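Local coordinates for stress response kinase A (Escherichia coli, PDB 1ZYL), which phosphorylates serine and threonine residues, its own included, using ATP, and protects the bacterial cell against stress, probably that linked to reactive oxygen species, at residues R61-A64 with D65-L68; A226-D229 with L230-L233; V275-L278 with A279-M282. One frame throughout, in Å; residues are numbered along the deposited sequence.

Interaction 1 of 3, residues R61-A64 with D65-L68; sequences RWTA and DQIL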
loop_
_atom_site.group_PDB
_atom_site.type_symbol
_atom_site.label_atom_id
_atom_site.label_comp_id
_atom_site.label_asym_id
_atom_site.label_seq_id
_atom_site.Cartn_x
_atom_site.Cartn_y
_atom_site.Cartn_z
ATOM N N ARG A 61 -7.127 11.836 5.389
ATOM C CA ARG A 61 -6.067 11.122 4.694
ATOM C C ARG A 61 -5.836 11.698 3.303
ATOM O O ARG A 61 -4.822 12.344 3.060
ATOM C CB ARG A 61 -6.405 9.634 4.601
ATOM C CG ARG A 61 -5.394 8.798 3.848
ATOM C CD ARG A 61 -5.551 7.360 4.253
ATOM N NE ARG A 61 -5.187 6.406 3.208
ATOM C CZ ARG A 61 -3.947 6.157 2.804
ATOM N NH1 ARG A 61 -2.921 6.795 3.349
ATOM N NH2 ARG A 61 -3.732 5.245 1.868
ATOM N N TRP A 62 -6.788 11.470 2.402
ATOM C CA TRP A 62 -6.704 11.950 1.024
ATOM C C TRP A 62 -7.695 13.081 0.744
ATOM O O TRP A 62 -8.765 13.155 1.355
ATOM C CB TRP A 62 -7.005 10.800 0.051
ATOM C CG TRP A 62 -5.989 9.679 -0.003
ATOM C CD1 TRP A 62 -6.253 8.358 -0.207
ATOM C CD2 TRP A 62 -4.561 9.789 0.090
ATOM N NE1 TRP A 62 -5.085 7.637 -0.249
ATOM C CE2 TRP A 62 -4.030 8.489 -0.069
ATOM C CE3 TRP A 62 -3.675 10.859 0.290
ATOM C CZ2 TRP A 62 -2.652 8.227 -0.030
ATOM C CZ3 TRP A 62 -2.301 10.596 0.327
ATOM C CH2 TRP A 62 -1.806 9.292 0.168
ATOM N N THR A 63 -7.347 13.964 -0.184
ATOM C CA THR A 63 -8.256 15.041 -0.548
ATOM C C THR A 63 -9.030 14.526 -1.741
ATOM O O THR A 63 -8.676 13.501 -2.314
ATOM C CB THR A 63 -7.521 16.328 -0.975
ATOM O OG1 THR A 63 -6.601 16.031 -2.031
ATOM C CG2 THR A 63 -6.775 16.933 0.200
ATOM N N ALA A 64 -10.089 15.230 -2.112
ATOM C CA ALA A 64 -10.891 14.823 -3.253
ATOM C C ALA A 64 -9.982 14.776 -4.489
ATOM O O ALA A 64 -9.950 13.784 -5.228
ATOM C CB ALA A 64 -12.043 15.809 -3.456
ATOM N N ASP A 65 -9.226 15.847 -4.692
ATOM C CA ASP A 65 -8.310 15.927 -5.821
ATOM C C ASP A 65 -7.379 14.721 -5.881
ATOM O O ASP A 65 -6.882 14.375 -6.948
ATOM C CB ASP A 65 -7.475 17.202 -5.725
ATOM C CG ASP A 65 -8.318 18.449 -5.809
ATOM O OD1 ASP A 65 -9.533 18.358 -5.528
ATOM O OD2 ASP A 65 -7.767 19.519 -6.143
ATOM N N GLN A 66 -7.142 14.085 -4.740
ATOM C CA GLN A 66 -6.255 12.928 -4.685
ATOM C C GLN A 66 -6.987 11.614 -4.984
ATOM O O GLN A 66 -6.456 10.731 -5.660
ATOM C CB GLN A 66 -5.591 12.862 -3.310
ATOM C CG GLN A 66 -4.821 14.116 -2.959
ATOM C CD GLN A 66 -4.120 14.030 -1.613
ATOM O OE1 GLN A 66 -4.758 13.971 -0.559
ATOM N NE2 GLN A 66 -2.795 14.019 -1.648
ATOM N N ILE A 67 -8.209 11.489 -4.475
ATOM C CA ILE A 67 -9.000 10.291 -4.700
ATOM C C ILE A 67 -9.427 10.275 -6.160
ATOM O O ILE A 67 -9.615 9.213 -6.751
ATOM C CB ILE A 67 -10.242 10.265 -3.765
ATOM C CG1 ILE A 67 -9.770 10.326 -2.308
ATOM C CG2 ILE A 67 -11.062 8.996 -3.985
ATOM C CD1 ILE A 67 -10.885 10.437 -1.291
ATOM N N LEU A 68 -9.566 11.456 -6.750
ATOM C CA LEU A 68 -9.960 11.538 -8.151
ATOM C C LEU A 68 -8.851 10.987 -9.025
ATOM O O LEU A 68 -9.116 10.345 -10.040
ATOM C CB LEU A 68 -10.265 12.988 -8.554
ATOM C CG LEU A 68 -11.590 13.585 -8.061
ATOM C CD1 LEU A 68 -11.645 15.071 -8.393
ATOM C CD2 LEU A 68 -12.756 12.838 -8.687
#

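Interaction 2 of 3, residues A226-D229 with L230-L233; sequences AVQD and LWML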
loop_
_atom_site.group_PDB
_atom_site.type_symbol
_atom_site.label_atom_id
_atom_site.label_comp_id
_atom_site.label_asym_id
_atom_site.label_seq_id
_atom_site.Cartn_x
_atom_site.Cartn_y
_atom_site.Cartn_z
ATOM N N ALA A 226 9.159 1.576 -10.366
ATOM C CA ALA A 226 8.507 0.324 -10.722
ATOM C C ALA A 226 8.777 -0.778 -9.704
ATOM O O ALA A 226 7.860 -1.514 -9.335
ATOM C CB ALA A 226 8.943 -0.111 -12.109
ATOM N N VAL A 227 10.021 -0.891 -9.241
ATOM C CA VAL A 227 10.368 -1.915 -8.255
ATOM C C VAL A 227 9.422 -1.999 -7.067
ATOM O O VAL A 227 9.234 -3.083 -6.506
ATOM C CB VAL A 227 11.772 -1.725 -7.672
ATOM C CG1 VAL A 227 12.722 -2.689 -8.318
ATOM C CG2 VAL A 227 12.234 -0.307 -7.867
ATOM N N GLN A 228 8.840 -0.861 -6.686
ATOM C CA GLN A 228 7.924 -0.800 -5.547
ATOM C C GLN A 228 6.837 -1.857 -5.608
ATOM O O GLN A 228 6.480 -2.434 -4.588
ATOM C CB GLN A 228 7.256 0.569 -5.469
ATOM C CG GLN A 228 7.388 1.253 -4.128
ATOM C CD GLN A 228 6.976 0.378 -2.965
ATOM O OE1 GLN A 228 5.789 0.170 -2.708
ATOM N NE2 GLN A 228 7.965 -0.142 -2.250
ATOM N N ASP A 229 6.306 -2.099 -6.805
ATOM C CA ASP A 229 5.237 -3.076 -6.993
ATOM C C ASP A 229 5.784 -4.468 -7.280
ATOM O O ASP A 229 5.023 -5.382 -7.608
ATOM C CB ASP A 229 4.326 -2.647 -8.151
ATOM C CG ASP A 229 3.541 -1.384 -7.848
ATOM O OD1 ASP A 229 3.074 -0.737 -8.808
ATOM O OD2 ASP A 229 3.380 -1.042 -6.655
ATOM N N LEU A 230 7.100 -4.636 -7.157
ATOM C CA LEU A 230 7.706 -5.932 -7.417
ATOM C C LEU A 230 8.456 -6.559 -6.251
ATOM O O LEU A 230 8.379 -7.770 -6.044
ATOM C CB LEU A 230 8.653 -5.842 -8.608
ATOM C CG LEU A 230 8.061 -5.548 -9.987
ATOM C CD1 LEU A 230 9.185 -5.620 -11.016
ATOM C CD2 LEU A 230 6.965 -6.549 -10.326
ATOM N N TRP A 231 9.171 -5.761 -5.470
ATOM C CA TRP A 231 9.934 -6.375 -4.396
ATOM C C TRP A 231 9.129 -7.127 -3.343
ATOM O O TRP A 231 9.567 -8.175 -2.878
ATOM C CB TRP A 231 10.874 -5.361 -3.722
ATOM C CG TRP A 231 10.224 -4.388 -2.796
ATOM C CD1 TRP A 231 9.708 -3.167 -3.118
ATOM C CD2 TRP A 231 10.022 -4.554 -1.387
ATOM N NE1 TRP A 231 9.198 -2.559 -1.996
ATOM C CE2 TRP A 231 9.378 -3.389 -0.920
ATOM C CE3 TRP A 231 10.320 -5.577 -0.475
ATOM C CZ2 TRP A 231 9.027 -3.214 0.426
ATOM C CZ3 TRP A 231 9.973 -5.406 0.861
ATOM C CH2 TRP A 231 9.332 -4.231 1.296
ATOM N N MET A 232 7.954 -6.634 -2.972
ATOM C CA MET A 232 7.180 -7.323 -1.936
ATOM C C MET A 232 6.595 -8.658 -2.355
ATOM O O MET A 232 5.952 -9.329 -1.554
ATOM C CB MET A 232 6.059 -6.425 -1.390
ATOM C CG MET A 232 6.559 -5.331 -0.448
ATOM S SD MET A 232 5.263 -4.309 0.257
ATOM C CE MET A 232 4.899 -3.273 -1.122
ATOM N N LEU A 233 6.821 -9.052 -3.603
ATOM C CA LEU A 233 6.293 -10.319 -4.092
ATOM C C LEU A 233 7.207 -11.494 -3.758
ATOM O O LEU A 233 6.734 -12.578 -3.440
ATOM C CB LEU A 233 6.068 -10.260 -5.614
ATOM C CG LEU A 233 4.951 -9.362 -6.178
ATOM C CD1 LEU A 233 4.988 -9.377 -7.692
ATOM C CD2 LEU A 233 3.595 -9.838 -5.701
#

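Interaction 3 of 3, residues V275-L278 with A279-M282; sequences VYYL and AWLM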
loop_
_atom_site.group_PDB
_atom_site.type_symbol
_atom_site.label_atom_id
_atom_site.label_comp_id
_atom_site.label_asym_id
_atom_site.label_seq_id
_atom_site.Cartn_x
_atom_site.Cartn_y
_atom_site.Cartn_z
ATOM N N VAL A 275 9.832 2.062 8.628
ATOM C CA VAL A 275 9.695 3.233 9.466
ATOM C C VAL A 275 8.371 3.967 9.276
ATOM O O VAL A 275 7.825 4.511 10.230
ATOM C CB VAL A 275 10.882 4.185 9.259
ATOM C CG1 VAL A 275 11.151 4.335 7.792
ATOM C CG2 VAL A 275 10.595 5.532 9.888
ATOM N N TYR A 276 7.834 3.979 8.062
ATOM C CA TYR A 276 6.570 4.666 7.852
ATOM C C TYR A 276 5.433 3.946 8.571
ATOM O O TYR A 276 4.569 4.581 9.183
ATOM C CB TYR A 276 6.231 4.778 6.357
ATOM C CG TYR A 276 4.897 5.463 6.096
ATOM C CD1 TYR A 276 4.736 6.835 6.316
ATOM C CD2 TYR A 276 3.784 4.730 5.692
ATOM C CE1 TYR A 276 3.494 7.457 6.147
ATOM C CE2 TYR A 276 2.540 5.337 5.517
ATOM C CZ TYR A 276 2.399 6.700 5.748
ATOM O OH TYR A 276 1.162 7.296 5.582
ATOM N N TYR A 277 5.440 2.620 8.492
ATOM C CA TYR A 277 4.406 1.798 9.115
ATOM C C TYR A 277 4.224 2.051 10.615
ATOM O O TYR A 277 3.143 1.836 11.171
ATOM C CB TYR A 277 4.712 0.321 8.854
ATOM C CG TYR A 277 3.829 -0.646 9.591
ATOM C CD1 TYR A 277 4.155 -1.072 10.871
ATOM C CD2 TYR A 277 2.671 -1.151 9.004
ATOM C CE1 TYR A 277 3.354 -1.983 11.560
ATOM C CE2 TYR A 277 1.851 -2.069 9.685
ATOM C CZ TYR A 277 2.205 -2.480 10.965
ATOM O OH TYR A 277 1.427 -3.388 11.647
ATOM N N LEU A 278 5.280 2.510 11.271
ATOM C CA LEU A 278 5.191 2.776 12.692
ATOM C C LEU A 278 4.415 4.056 12.917
ATOM O O LEU A 278 3.624 4.144 13.849
ATOM C CB LEU A 278 6.588 2.876 13.315
ATOM C CG LEU A 278 7.086 1.660 14.105
ATOM C CD1 LEU A 278 7.112 0.427 13.234
ATOM C CD2 LEU A 278 8.464 1.950 14.641
ATOM N N ALA A 279 4.633 5.052 12.064
ATOM C CA ALA A 279 3.918 6.318 12.193
ATOM C C ALA A 279 2.463 6.099 11.777
ATOM O O ALA A 279 1.531 6.651 12.366
ATOM C CB ALA A 279 4.568 7.386 11.316
ATOM N N TRP A 280 2.288 5.275 10.752
ATOM C CA TRP A 280 0.969 4.958 10.231
ATOM C C TRP A 280 0.091 4.444 11.360
ATOM O O TRP A 280 -1.003 4.946 11.561
ATOM C CB TRP A 280 1.092 3.905 9.129
ATOM C CG TRP A 280 -0.190 3.527 8.499
ATOM C CD1 TRP A 280 -0.854 4.203 7.526
ATOM C CD2 TRP A 280 -0.960 2.357 8.777
ATOM N NE1 TRP A 280 -1.997 3.525 7.168
ATOM C CE2 TRP A 280 -2.086 2.386 7.923
ATOM C CE3 TRP A 280 -0.810 1.286 9.663
ATOM C CZ2 TRP A 280 -3.062 1.374 7.929
ATOM C CZ3 TRP A 280 -1.781 0.277 9.668
ATOM C CH2 TRP A 280 -2.890 0.332 8.804
ATOM N N LEU A 281 0.573 3.439 12.088
ATOM C CA LEU A 281 -0.175 2.874 13.215
ATOM C C LEU A 281 -0.389 3.936 14.268
ATOM O O LEU A 281 -1.505 4.172 14.705
ATOM C CB LEU A 281 0.582 1.718 13.851
ATOM C CG LEU A 281 0.604 0.390 13.107
ATOM C CD1 LEU A 281 1.684 -0.480 13.703
ATOM C CD2 LEU A 281 -0.756 -0.280 13.198
ATOM N N MET A 282 0.697 4.575 14.678
ATOM C CA MET A 282 0.624 5.621 15.681
ATOM C C MET A 282 -0.433 6.673 15.334
ATOM O O MET A 282 -1.314 6.942 16.138
ATOM C CB MET A 282 1.999 6.284 15.847
ATOM C CG MET A 282 3.105 5.311 16.270
ATOM S SD MET A 282 4.735 6.048 16.562
ATOM C CE MET A 282 4.556 6.491 18.241
#

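Interaction 1 of 3, residues R61-A64 with D65-L68
T63 O accepts from I67 N at 3.0 Å and from Q66 N, while A64 O takes L68 N, so the first turn of helix 64-79 starts here with T63 at the N-cap. Q66 folds back over this turn. Its CG lies anti to the carbonyl carbon (chi1 -57°), and the extended chain beyond carries OE1 to T63 N at 2.6 Å, the N-H meeting a lone pair in the carbonyl plane. The reciprocal bond, Q66 N to T63 OG1 at 3.4 Å, is weak and the hydroxyl is less surely placed; the two bonds make a capping box. W62 stands across the amide, ring and amide planes 85° apart, its edge atom CE3 3.4 Å from Q66 OE1. W62 CB rests 3.7 Å from I67 CG1, an apolar step beside the polar cap, and the indole NE1 bonds to D219 O. With an alanine in place of Q66, T63 N would probably lose its acceptor and H143 O, which Q66 NE2 engages, its donor. Glutamine suits the spot because a neutral amide can accept from the cap and donate to a neighbouring loop at once, fixing its own rotation.

Interaction 2 of 3, residues A226-D229 with L230-L233
The W231 indole and the Q228 amide lie side by side and point the same way, their planes 64° apart, with the end of the amide at the pyrrole edge of the indole. V227 O also lies at that edge, 3.4 Å from W231 CD1, and one face carries M232 CG near the rim. As modelled, Q228 NE2 is 2.7 Å from W231 NE1, but the amide is probably turned over, so the nature of this meeting is doubtful. The indole reaches Q228 because W231 CG sits between the backbone N and the carbonyl carbon (chi1 76°), which turns the ring to the Q228 side of the weakly bonded turn. V227 O grips two donors, W231 N at 2.9 Å and L230 N at 2.7 Å. Leucine suits L230 and L233, whose side chains pack against L129 of helix 119-136; L233 CD1 also comes within 4.0 Å of D229 O. D229 serves a different purpose: its OD1 accepts from H133 NE2 and H199 N. A buried carboxylate held by a backbone N-H just before D201, the inferred catalytic base, is consistent with bracing the catalytic loop, as the helix F aspartate does in protein kinases.

Interaction 3 of 3, residues V275-L278 with A279-M282
V275 O lies 3.7 Å from A279 N, while the branched V275 side chain turns away from the next turn and packs on L153, P156 and F160 of helix 149-161. At Y276 the regular helix bond forms, W280 N to Y276 O at 2.9 Å. Both aromatic side chains leave the helix with CG anti to the backbone N (chi1 179° for Y276, -179° for W280), which brings Y276 CE2 obliquely to W280 CD1 at 4.1 Å. Y276 also meets the ring of Y152, whereas the indole NE1 of W280 bonds to E38. Next comes Y277, whose O accepts L281 N at 3.2 Å. L281 CG, a methine, lies over one face of the Y277 ring in a CH-pi contact, 4.2 Å from its centroid, though the leucine's exact placement is uncertain. The ring of Y277 and the six-membered ring of W280 are nearly parallel but slid apart, centroids 5.9 Å away, barely overlapping. L278 O takes M282 N, though its position is less certain, and the L278 side chain packs against F160 and against W303 and F310 of helix 300-316. Such i to i+3 and i to i+4 pairing of large side chains belongs to a core helix of the helical lobe of this aminoglycoside-phosphotransferase-like kinase fold, and through W280 and E38 it meets the hairpin of strands 32-34 and 40-44, which carries the inferred ATP site S36.

In the fold
All three contacts are local and come in series along the chain: none closes a long loop, nests in another or crosses it. Interaction 1 marks the passage from strand 52-57 of the five-stranded sheet into helix 64-79. Interaction 2, its centre about 24 Å from that of interaction 1 on the opposite side of the chain's centre, follows strand 223-224 and lies among helices 119-136, 238-252 and 266-283. Interaction 3 sits further along helix 266-283, whose earlier residues L269 and R273 touch interaction 2. E38 forms a salt bridge with R61 within the sheet-bearing part and reaches across to W280 in the helical lobe; R61 also pairs with D220.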